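Local coordinates for protein L544 (Acanthamoeba polyphaga mimivirus, PDB 4AMQ) that probably transfers nucleotidyl groups with the help of divalent metal ions, as a virion-associated enzyme of a giant virus, at residues F26-E31 / R58-Y63; D49-K54 / I67-N72; N71-E76 / I214-K219; I102-G107 / L197-F202. One frame throughout, in Å; residues are numbered along the deposited sequence.

Contact 1: residues F26-E31 / R58-Y63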
# COMPACT_ATOMS: atom_id res chain seq x y z
N PHE A 26 17.16 -1.54 6.96
CA PHE A 26 17.93 -0.90 5.90
C PHE A 26 19.44 -1.05 6.13
O PHE A 26 19.94 -0.83 7.23
CB PHE A 26 17.56 0.57 5.75
CG PHE A 26 18.20 1.22 4.56
CD1 PHE A 26 19.51 1.69 4.63
CD2 PHE A 26 17.51 1.35 3.37
CE1 PHE A 26 20.10 2.27 3.53
CE2 PHE A 26 18.11 1.94 2.27
CZ PHE A 26 19.40 2.40 2.35
N THR A 27 20.14 -1.45 5.07
CA THR A 27 21.60 -1.41 5.03
C THR A 27 21.99 -1.07 3.60
O THR A 27 21.18 -1.21 2.68
CB THR A 27 22.25 -2.75 5.43
OG1 THR A 27 21.87 -3.77 4.50
CG2 THR A 27 21.85 -3.16 6.84
N TYR A 28 23.23 -0.63 3.40
CA TYR A 28 23.69 -0.30 2.05
C TYR A 28 23.94 -1.56 1.23
O TYR A 28 23.87 -1.53 -0.00
CB TYR A 28 24.92 0.61 2.10
CG TYR A 28 24.58 2.01 2.51
CD1 TYR A 28 24.02 2.90 1.60
CD2 TYR A 28 24.79 2.45 3.81
CE1 TYR A 28 23.70 4.18 1.97
CE2 TYR A 28 24.47 3.74 4.18
CZ TYR A 28 23.92 4.60 3.26
OH TYR A 28 23.59 5.89 3.62
N LYS A 29 24.22 -2.67 1.91
CA LYS A 29 24.32 -3.96 1.25
C LYS A 29 22.96 -4.32 0.64
O LYS A 29 22.88 -4.81 -0.49
CB LYS A 29 24.75 -5.04 2.24
CG LYS A 29 24.78 -6.44 1.67
CD LYS A 29 25.17 -7.47 2.72
CE LYS A 29 25.18 -8.87 2.15
NZ LYS A 29 26.18 -9.02 1.06
N LEU A 30 21.90 -4.05 1.39
CA LEU A 30 20.55 -4.31 0.92
C LEU A 30 20.15 -3.37 -0.22
O LEU A 30 19.60 -3.81 -1.23
CB LEU A 30 19.55 -4.20 2.08
CG LEU A 30 18.11 -4.57 1.75
CD1 LEU A 30 18.04 -5.97 1.16
CD2 LEU A 30 17.24 -4.48 3.00
N GLU A 31 20.43 -2.07 -0.06
CA GLU A 31 20.13 -1.09 -1.10
C GLU A 31 20.81 -1.46 -2.41
O GLU A 31 20.20 -1.41 -3.48
CB GLU A 31 20.56 0.32 -0.66
CG GLU A 31 20.17 1.41 -1.66
CD GLU A 31 20.69 2.79 -1.29
OE1 GLU A 31 20.84 3.08 -0.08
OE2 GLU A 31 20.96 3.59 -2.21
N ARG A 58 13.63 6.26 -0.10
CA ARG A 58 14.54 7.37 -0.40
C ARG A 58 15.11 7.94 0.90
O ARG A 58 16.26 8.37 0.94
CB ARG A 58 13.83 8.46 -1.20
CG ARG A 58 14.61 9.77 -1.32
CD ARG A 58 13.83 10.81 -2.12
NE ARG A 58 12.44 10.89 -1.70
CZ ARG A 58 11.53 11.69 -2.25
NH1 ARG A 58 11.87 12.49 -3.25
NH2 ARG A 58 10.28 11.69 -1.80
N ARG A 59 14.29 7.94 1.95
CA ARG A 59 14.73 8.41 3.26
C ARG A 59 15.48 7.32 4.02
O ARG A 59 15.99 7.56 5.12
CB ARG A 59 13.53 8.88 4.09
CG ARG A 59 12.91 10.18 3.60
CD ARG A 59 11.76 10.62 4.51
NE ARG A 59 10.57 9.79 4.33
CZ ARG A 59 9.98 9.09 5.29
NH1 ARG A 59 10.47 9.10 6.52
NH2 ARG A 59 8.90 8.38 5.02
N ARG A 60 15.53 6.13 3.44
CA ARG A 60 16.26 5.01 4.02
C ARG A 60 15.84 4.73 5.46
O ARG A 60 16.69 4.54 6.33
CB ARG A 60 17.76 5.26 3.96
CG ARG A 60 18.32 5.44 2.55
CD ARG A 60 19.81 5.75 2.59
NE ARG A 60 20.45 5.49 1.30
CZ ARG A 60 20.64 6.42 0.36
NH1 ARG A 60 20.23 7.66 0.56
NH2 ARG A 60 21.23 6.09 -0.77
N ILE A 61 14.53 4.70 5.72
CA ILE A 61 14.03 4.40 7.06
C ILE A 61 14.51 3.02 7.50
O ILE A 61 14.59 2.10 6.68
CB ILE A 61 12.49 4.45 7.12
CG1 ILE A 61 11.88 3.42 6.18
CG2 ILE A 61 11.99 5.86 6.79
CD1 ILE A 61 10.38 3.27 6.34
N PRO A 62 14.83 2.87 8.79
CA PRO A 62 15.41 1.62 9.30
C PRO A 62 14.51 0.40 9.10
O PRO A 62 15.00 -0.66 8.74
CB PRO A 62 15.61 1.91 10.80
CG PRO A 62 14.68 3.04 11.10
CD PRO A 62 14.63 3.87 9.85
N TYR A 63 13.21 0.56 9.33
CA TYR A 63 12.29 -0.56 9.17
C TYR A 63 11.59 -0.52 7.82
O TYR A 63 10.45 -0.08 7.71
CB TYR A 63 11.26 -0.56 10.30
CG TYR A 63 11.85 -0.83 11.67
CD1 TYR A 63 12.09 -2.13 12.10
CD2 TYR A 63 12.17 0.22 12.52
CE1 TYR A 63 12.63 -2.38 13.35
CE2 TYR A 63 12.71 -0.02 13.77
CZ TYR A 63 12.94 -1.32 14.18
OH TYR A 63 13.48 -1.56 15.42

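Contact 2: residues D49-K54 / I67-N72. With MN (manganese (II) ion), chain C.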
# COMPACT_ATOMS: atom_id res chain seq x y z
N ASP A 49 19.58 6.98 -14.61
CA ASP A 49 19.18 8.36 -14.85
C ASP A 49 17.70 8.48 -15.24
O ASP A 49 17.16 9.58 -15.31
CB ASP A 49 20.07 9.00 -15.92
CG ASP A 49 20.53 8.00 -16.97
OD1 ASP A 49 19.71 7.17 -17.40
OD2 ASP A 49 21.72 8.05 -17.35
N LYS A 50 17.06 7.34 -15.49
CA LYS A 50 15.66 7.34 -15.91
C LYS A 50 14.67 6.92 -14.81
O LYS A 50 13.48 6.76 -15.07
CB LYS A 50 15.47 6.43 -17.14
CG LYS A 50 16.18 6.91 -18.39
CD LYS A 50 15.66 8.26 -18.84
CE LYS A 50 16.32 8.71 -20.13
NZ LYS A 50 17.81 8.78 -19.99
N TYR A 51 15.17 6.74 -13.59
CA TYR A 51 14.29 6.42 -12.47
C TYR A 51 14.68 7.15 -11.19
O TYR A 51 15.86 7.42 -10.95
CB TYR A 51 14.17 4.91 -12.24
CG TYR A 51 15.31 4.27 -11.46
CD1 TYR A 51 15.39 4.40 -10.07
CD2 TYR A 51 16.27 3.50 -12.10
CE1 TYR A 51 16.41 3.80 -9.35
CE2 TYR A 51 17.30 2.89 -11.38
CZ TYR A 51 17.36 3.05 -10.01
OH TYR A 51 18.38 2.45 -9.30
N GLN A 52 13.68 7.47 -10.37
CA GLN A 52 13.92 8.13 -9.10
C GLN A 52 13.22 7.41 -7.95
O GLN A 52 12.04 7.07 -8.05
CB GLN A 52 13.45 9.59 -9.14
CG GLN A 52 13.98 10.43 -7.99
CD GLN A 52 15.00 11.46 -8.44
OE1 GLN A 52 14.72 12.31 -9.29
NE2 GLN A 52 16.20 11.40 -7.86
N ILE A 53 13.96 7.16 -6.88
CA ILE A 53 13.40 6.55 -5.69
C ILE A 53 12.67 7.60 -4.85
O ILE A 53 13.22 8.66 -4.56
CB ILE A 53 14.50 5.88 -4.85
CG1 ILE A 53 15.22 4.82 -5.68
CG2 ILE A 53 13.92 5.29 -3.57
CD1 ILE A 53 16.32 4.10 -4.95
N LYS A 54 11.43 7.30 -4.48
CA LYS A 54 10.63 8.23 -3.70
C LYS A 54 10.28 7.65 -2.34
O LYS A 54 10.63 6.51 -2.03
CB LYS A 54 9.34 8.58 -4.45
CG LYS A 54 9.56 9.15 -5.85
CD LYS A 54 10.26 10.50 -5.80
CE LYS A 54 10.46 11.06 -7.20
NZ LYS A 54 11.28 12.31 -7.21
N ILE A 67 8.96 -0.05 -1.48
CA ILE A 67 9.75 0.80 -2.37
C ILE A 67 8.86 1.47 -3.41
O ILE A 67 8.10 0.81 -4.11
CB ILE A 67 10.88 0.01 -3.07
CG1 ILE A 67 11.98 -0.39 -2.08
CG2 ILE A 67 11.48 0.83 -4.20
CD1 ILE A 67 11.60 -1.51 -1.13
N ASP A 68 8.95 2.80 -3.47
CA ASP A 68 8.21 3.59 -4.45
C ASP A 68 9.18 4.18 -5.46
O ASP A 68 10.18 4.81 -5.08
CB ASP A 68 7.44 4.73 -3.76
CG ASP A 68 6.40 4.23 -2.79
OD1 ASP A 68 5.88 3.11 -3.00
OD2 ASP A 68 6.10 4.95 -1.81
N ILE A 69 8.90 3.99 -6.74
CA ILE A 69 9.79 4.51 -7.78
C ILE A 69 9.03 5.13 -8.95
O ILE A 69 8.00 4.61 -9.37
CB ILE A 69 10.73 3.40 -8.30
CG1 ILE A 69 11.72 3.00 -7.20
CG2 ILE A 69 11.49 3.86 -9.53
CD1 ILE A 69 12.80 2.07 -7.67
N VAL A 70 9.56 6.25 -9.45
CA VAL A 70 9.05 6.85 -10.67
C VAL A 70 10.01 6.49 -11.81
O VAL A 70 11.21 6.74 -11.73
CB VAL A 70 8.92 8.38 -10.55
CG1 VAL A 70 8.63 9.01 -11.92
CG2 VAL A 70 7.82 8.74 -9.56
N ASN A 71 9.47 5.88 -12.86
CA ASN A 71 10.25 5.53 -14.04
C ASN A 71 9.82 6.43 -15.20
O ASN A 71 8.69 6.34 -15.68
CB ASN A 71 10.03 4.05 -14.40
CG ASN A 71 11.20 3.45 -15.17
OD1 ASN A 71 12.30 4.01 -15.19
ND2 ASN A 71 10.97 2.30 -15.79
N ASN A 72 10.71 7.32 -15.62
CA ASN A 72 10.43 8.21 -16.75
C ASN A 72 10.98 7.60 -18.03
O ASN A 72 12.18 7.62 -18.27
CB ASN A 72 11.00 9.60 -16.50
CG ASN A 72 10.30 10.33 -15.36
OD1 ASN A 72 9.07 10.37 -15.30
ND2 ASN A 72 11.08 10.89 -14.44
MN MN C . 4.02 2.19 -2.00
O HOH W 1 1.96 1.30 -0.75

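Contact 3: residues N71-E76 / I214-K219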
# COMPACT_ATOMS: atom_id res chain seq x y z
N ASN A 71 9.47 5.88 -12.86
CA ASN A 71 10.25 5.53 -14.04
C ASN A 71 9.82 6.43 -15.20
O ASN A 71 8.69 6.34 -15.68
CB ASN A 71 10.03 4.05 -14.40
CG ASN A 71 11.20 3.45 -15.17
OD1 ASN A 71 12.30 4.01 -15.19
ND2 ASN A 71 10.97 2.30 -15.79
N ASN A 72 10.71 7.32 -15.62
CA ASN A 72 10.43 8.21 -16.75
C ASN A 72 10.98 7.60 -18.03
O ASN A 72 12.18 7.62 -18.27
CB ASN A 72 11.00 9.60 -16.50
CG ASN A 72 10.30 10.33 -15.36
OD1 ASN A 72 9.07 10.37 -15.30
ND2 ASN A 72 11.08 10.89 -14.44
N VAL A 73 10.09 7.04 -18.85
CA VAL A 73 10.52 6.18 -19.95
C VAL A 73 10.39 6.78 -21.35
O VAL A 73 10.86 6.20 -22.32
CB VAL A 73 9.80 4.80 -19.91
CG1 VAL A 73 10.00 4.16 -18.54
CG2 VAL A 73 8.32 4.95 -20.22
N HIS A 74 9.75 7.95 -21.45
CA HIS A 74 9.68 8.66 -22.72
C HIS A 74 11.00 9.41 -22.94
O HIS A 74 11.56 9.96 -22.00
CB HIS A 74 8.51 9.64 -22.72
CG HIS A 74 8.20 10.21 -24.07
ND1 HIS A 74 8.90 11.26 -24.61
CD2 HIS A 74 7.26 9.87 -24.99
CE1 HIS A 74 8.41 11.55 -25.81
NE2 HIS A 74 7.41 10.72 -26.06
N PRO A 75 11.48 9.45 -24.20
CA PRO A 75 10.84 8.91 -25.40
C PRO A 75 11.18 7.45 -25.67
O PRO A 75 10.62 6.85 -26.58
CB PRO A 75 11.43 9.79 -26.51
CG PRO A 75 12.81 10.06 -26.03
CD PRO A 75 12.72 10.18 -24.52
N GLU A 76 12.10 6.90 -24.88
CA GLU A 76 12.49 5.50 -25.03
C GLU A 76 11.27 4.61 -25.23
O GLU A 76 11.25 3.75 -26.10
CB GLU A 76 13.30 5.04 -23.82
CG GLU A 76 14.01 3.71 -24.00
CD GLU A 76 15.15 3.53 -23.01
OE1 GLU A 76 15.62 4.54 -22.45
OE2 GLU A 76 15.58 2.38 -22.81
N ILE A 214 5.99 0.91 -9.02
CA ILE A 214 6.70 1.64 -10.07
C ILE A 214 5.74 2.46 -10.94
O ILE A 214 4.98 1.90 -11.73
CB ILE A 214 7.48 0.69 -11.00
CG1 ILE A 214 8.24 -0.37 -10.20
CG2 ILE A 214 8.41 1.49 -11.91
CD1 ILE A 214 9.18 0.21 -9.16
N ALA A 215 5.79 3.77 -10.78
CA ALA A 215 4.99 4.68 -11.60
C ALA A 215 5.70 4.91 -12.93
O ALA A 215 6.75 5.55 -12.98
CB ALA A 215 4.78 6.00 -10.88
N VAL A 216 5.12 4.39 -14.00
CA VAL A 216 5.73 4.49 -15.32
C VAL A 216 5.09 5.61 -16.14
O VAL A 216 3.94 5.50 -16.57
CB VAL A 216 5.62 3.16 -16.08
CG1 VAL A 216 6.25 3.28 -17.45
CG2 VAL A 216 6.29 2.04 -15.28
N ARG A 217 5.84 6.69 -16.34
CA ARG A 217 5.38 7.80 -17.16
C ARG A 217 5.87 7.63 -18.59
O ARG A 217 7.07 7.74 -18.86
CB ARG A 217 5.88 9.14 -16.60
CG ARG A 217 5.14 10.35 -17.15
CD ARG A 217 5.98 11.62 -17.02
NE ARG A 217 6.61 11.74 -15.71
CZ ARG A 217 6.04 12.33 -14.66
NH1 ARG A 217 4.83 12.85 -14.76
NH2 ARG A 217 6.70 12.40 -13.51
N TYR A 218 4.94 7.37 -19.50
CA TYR A 218 5.30 7.12 -20.89
C TYR A 218 4.88 8.25 -21.83
O TYR A 218 5.03 8.15 -23.05
CB TYR A 218 4.71 5.78 -21.36
CG TYR A 218 3.22 5.67 -21.16
CD1 TYR A 218 2.69 5.30 -19.93
CD2 TYR A 218 2.33 5.94 -22.20
CE1 TYR A 218 1.33 5.21 -19.74
CE2 TYR A 218 0.96 5.84 -22.01
CZ TYR A 218 0.47 5.48 -20.78
OH TYR A 218 -0.89 5.38 -20.59
N LYS A 219 4.34 9.33 -21.26
CA LYS A 219 4.06 10.56 -22.00
C LYS A 219 4.88 11.72 -21.45
O LYS A 219 5.17 11.75 -20.25
CB LYS A 219 2.58 10.92 -21.94
CG LYS A 219 1.66 10.08 -22.82
CD LYS A 219 0.43 10.89 -23.21
CE LYS A 219 -0.80 10.01 -23.40
NZ LYS A 219 -0.59 8.93 -24.39

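Contact 4: residues I102-G107 / L197-F202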
# COMPACT_ATOMS: atom_id res chain seq x y z
N ILE A 102 1.56 -8.09 -9.48
CA ILE A 102 0.17 -8.30 -9.07
C ILE A 102 -0.82 -7.48 -9.90
O ILE A 102 -1.79 -8.02 -10.44
CB ILE A 102 -0.04 -7.96 -7.58
CG1 ILE A 102 0.81 -8.87 -6.69
CG2 ILE A 102 -1.52 -8.09 -7.21
CD1 ILE A 102 0.45 -10.33 -6.78
N TYR A 103 -0.58 -6.18 -10.00
CA TYR A 103 -1.49 -5.32 -10.75
C TYR A 103 -0.74 -4.36 -11.65
O TYR A 103 0.32 -3.85 -11.29
CB TYR A 103 -2.36 -4.48 -9.81
CG TYR A 103 -3.32 -5.26 -8.93
CD1 TYR A 103 -4.30 -6.08 -9.48
CD2 TYR A 103 -3.28 -5.12 -7.55
CE1 TYR A 103 -5.18 -6.78 -8.67
CE2 TYR A 103 -4.15 -5.81 -6.74
CZ TYR A 103 -5.10 -6.63 -7.30
OH TYR A 103 -5.97 -7.31 -6.49
N VAL A 104 -1.31 -4.12 -12.82
CA VAL A 104 -0.93 -2.99 -13.65
C VAL A 104 -2.10 -2.02 -13.61
O VAL A 104 -3.19 -2.33 -14.10
CB VAL A 104 -0.64 -3.40 -15.10
CG1 VAL A 104 -0.43 -2.16 -15.96
CG2 VAL A 104 0.58 -4.30 -15.15
N ILE A 105 -1.89 -0.85 -13.01
CA ILE A 105 -2.96 0.12 -12.84
C ILE A 105 -2.89 1.19 -13.90
O ILE A 105 -1.96 1.99 -13.93
CB ILE A 105 -2.90 0.78 -11.45
CG1 ILE A 105 -2.88 -0.27 -10.35
CG2 ILE A 105 -4.08 1.73 -11.27
CD1 ILE A 105 -2.87 0.31 -8.96
N CYS A 106 -3.89 1.20 -14.78
CA CYS A 106 -3.95 2.17 -15.86
C CYS A 106 -5.39 2.29 -16.34
O CYS A 106 -6.00 1.30 -16.74
CB CYS A 106 -3.05 1.73 -17.02
SG CYS A 106 -2.78 2.98 -18.30
N GLY A 107 -5.93 3.50 -16.28
CA GLY A 107 -7.29 3.75 -16.75
C GLY A 107 -8.28 3.99 -15.63
O GLY A 107 -7.98 3.75 -14.46
N LEU A 197 1.18 4.66 -16.07
CA LEU A 197 0.65 3.42 -15.52
C LEU A 197 1.46 3.01 -14.30
O LEU A 197 2.63 3.38 -14.17
CB LEU A 197 0.63 2.31 -16.58
CG LEU A 197 1.94 1.86 -17.21
CD1 LEU A 197 2.65 0.85 -16.32
CD2 LEU A 197 1.69 1.26 -18.59
N LEU A 198 0.83 2.27 -13.40
CA LEU A 198 1.50 1.85 -12.17
C LEU A 198 1.70 0.34 -12.15
O LEU A 198 0.74 -0.41 -12.33
CB LEU A 198 0.68 2.28 -10.94
CG LEU A 198 1.26 1.96 -9.56
CD1 LEU A 198 2.45 2.86 -9.27
CD2 LEU A 198 0.21 2.12 -8.47
N LEU A 199 2.94 -0.08 -11.95
CA LEU A 199 3.25 -1.50 -11.78
C LEU A 199 3.31 -1.83 -10.29
O LEU A 199 4.15 -1.30 -9.56
CB LEU A 199 4.59 -1.84 -12.45
CG LEU A 199 4.74 -1.52 -13.94
CD1 LEU A 199 6.17 -1.80 -14.41
CD2 LEU A 199 3.74 -2.32 -14.76
N GLN A 200 2.42 -2.71 -9.84
CA GLN A 200 2.42 -3.10 -8.43
C GLN A 200 3.02 -4.48 -8.23
O GLN A 200 2.38 -5.50 -8.48
CB GLN A 200 1.01 -3.03 -7.83
CG GLN A 200 0.55 -1.61 -7.56
CD GLN A 200 -0.76 -1.56 -6.79
OE1 GLN A 200 -1.57 -2.48 -6.87
NE2 GLN A 200 -0.95 -0.49 -6.03
N TYR A 201 4.27 -4.50 -7.78
CA TYR A 201 4.99 -5.75 -7.58
C TYR A 201 4.98 -6.16 -6.12
O TYR A 201 4.82 -5.33 -5.22
CB TYR A 201 6.46 -5.58 -8.00
CG TYR A 201 6.75 -5.44 -9.48
CD1 TYR A 201 6.87 -6.55 -10.30
CD2 TYR A 201 6.95 -4.18 -10.05
CE1 TYR A 201 7.16 -6.43 -11.65
CE2 TYR A 201 7.24 -4.05 -11.40
CZ TYR A 201 7.34 -5.17 -12.20
OH TYR A 201 7.63 -5.05 -13.54
N PHE A 202 5.14 -7.46 -5.89
CA PHE A 202 5.61 -7.94 -4.61
C PHE A 202 6.85 -8.79 -4.84
O PHE A 202 6.88 -9.64 -5.73
CB PHE A 202 4.51 -8.68 -3.84
CG PHE A 202 3.58 -7.76 -3.10
CD1 PHE A 202 3.89 -7.33 -1.82
CD2 PHE A 202 2.43 -7.28 -3.71
CE1 PHE A 202 3.06 -6.46 -1.14
CE2 PHE A 202 1.59 -6.41 -3.04
CZ PHE A 202 1.91 -6.00 -1.75

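Contact 1: residues F26-E31 / R58-Y63
Chi1 of -173° turns the F26 ring away from its own amide nitrogen, and the ring lies with one face against the R60 chain, which is drawn out straight from CG to NE and carries the guanidinium past the phenyl to E31. CB of R60 sits over that face of the F26 ring, 3.6 Å from the ring centroid and close to the normal, a CH-pi contact; CG and CD continue the chain toward the far end of the ring, where CZ of F26 lies 3.2 Å from CG of R60. The guanidinium stands nearly perpendicular to the phenyl plane. It grips the carboxylate of E31 side-on in a salt bridge: NE donates to OE1 at 2.8 Å, and NH2 reaches the syn lone pair of OE2 at 2.9 Å, with a weaker bond from NH2 to OE1. The two flat groups are twisted 42° apart, and both main bonds are bent. K35 is a second cation on OE2 of E31, which probably helps to keep this buried carboxylate ionised. The hydroxyl of Y28 lies over one face of the guanidinium. A backbone bond, F26 N to P62 O at 2.9 Å, fastens the other end. Two helix termini meet here: T27 is the N-cap of helix 28-42, its OG1 accepting from L30 N, while R60, at positive phi, closes helix 55-58 in a Schellman motif.

Contact 2: residues D49-K54 / I67-N72
Strands 51-54 and 67-72 run antiparallel, their axes 4.7 Å apart at closest approach, and form an antiparallel pair at the border of the mixed sheet of the nucleotidyltransferase domain; the connection between them contains the short helix 55-58. Q52 and V70 make the central hydrogen-bonded pair, Q52 N giving to V70 O at 2.9 Å and V70 N to Q52 O at 3.0 Å. N72 N to K50 O extends the ladder at one end and K54 N to D68 O at the other. Y51 and I53 share a sheet face with I69, packed against helix 28-42. Chi1 of 81° brings the Y51 ring to I69, whose CG2 lies 4.0 Å from Y51 CD1 and meets the ring obliquely. The other branch of I69 ends in CD1, 4.2 Å from I53 CG1, so the two branches of this isoleucine serve two neighbours on strand 51-54. On the opposite face CG of K54, anti to the carbonyl carbon, lies 4.1 Å from V70 CG2. D68 emerges on that same face, beside the start of the K54 side chain. D66 and D68, spaced as in a DxD pattern, bind two manganese ions, and D213 of the adjoining strand joins them at one. OD1 of D68 binds that ion at 2.3 Å; OD2 lies 3.5 Å from it, with the second manganese close to the side chain.

Contact 3: residues N71-E76 / I214-K219
N71 and V216 face each other in a parallel pairing, and the backbone of N71 is engaged through both of its polar atoms: its N donates to A215 O at 2.7 Å, and its O accepts from R217 N at 2.9 Å. The same carbonyl receives a CA-H contact from V216. Two residues on, V73 N donates to R217 O at 3.1 Å, so R217 is held through its amide and its carbonyl, by residues two apart on the partner chain, as parallel strands require. The polar side-chain bond belongs to R217 and N72. These side chains lie alongside each other, pointing the same way, with amide and guanidinium planes 27° apart. NE of R217 meets OD1 of N72 at 2.8 Å and an almost straight 170°, the oxygen lying near the guanidinium plane; a bend at chi3 (-45°) swings NE toward it. On the other face V73 packs by its methyls: CG2 lies 3.8 Å from V216 CG1 and 3.9 Å from Y218 CB. Beyond the strand end, H74 presents CD2 at its ring edge to Y218 O. The hydroxyl of Y218 is bonded to the carbonyl of V191, and the ammonium of K219 forms a salt bridge with D79. Strand 209-217 stands between strand 66-72, its parallel neighbour here, and strand 196-204, whose L197 and L199 pack on V216, while V44 and V45, after helix 28-42, cover N71 and V73.

Contact 4: residues I102-G107 / L197-F202
Backbone bonds join Y103 to Q200 and I105 to L198 in an antiparallel ladder. Q200 N donates to Y103 O at 2.8 Å, and I105 and L198 exchange two bonds, I105 N to L198 O and L198 N to I105 O. At the other end the regular pattern is broken: I102 N gives to Q200 O at 2.9 Å, and Y103 N makes only a weak bond to the same oxygen. With I102 and Y103 both facing Q200, this is a classic beta bulge. CA-H contacts from V104 to L198 O and from L197 to I105 O fill in between the bonds. Apolar packing occupies both faces. On one, V104 CG2 and L199 CD2 meet at 3.7 Å, their side chains pointing the same way. On the other, I105 CD1 touches L198 CD2 at 3.6 Å and, just as closely, CD of Q200, so that its methyl touches both the leucine and the amide. Beside the bulge, I102 CG1 comes up at the ring edge of F202, 3.7 Å from CD2. Amide-to-ring contact is made by Q200, whose chain, extended beyond CG (chi2 -172°), carries OE1 to the edge of the Y103 ring, 3.2 Å from CD2; ring and amide planes stand 48° apart. R166 adds a cation-pi contact to Y103. Strand 99-108 pairs with strand 164-167 on its far side, strand 196-204 passes on to strand 209-217, and helix 274-292 packs on I102, Y103 and F202.

Overall arrangement
From the N terminus, contact 1 joins the start of helix 28-42 to the loop after helix 55-58, closing a loop that includes strand 51-54. Contact 2 crosses it, because 49-54 lies inside that loop and 67-72 beyond it; R58 also packs on I53. Strand 66-72 then passes directly into contact 3, which shares N71 and N72 with contact 2 and closes a far longer loop, to 214-219. Contact 4 is nested within that loop. Strands 196-204 and 209-217 are neighbours, so contacts 2, 3 and 4 together span five strands of one mixed sheet, while contact 1 ties the helix packed against it to the approach to the metal-binding strand.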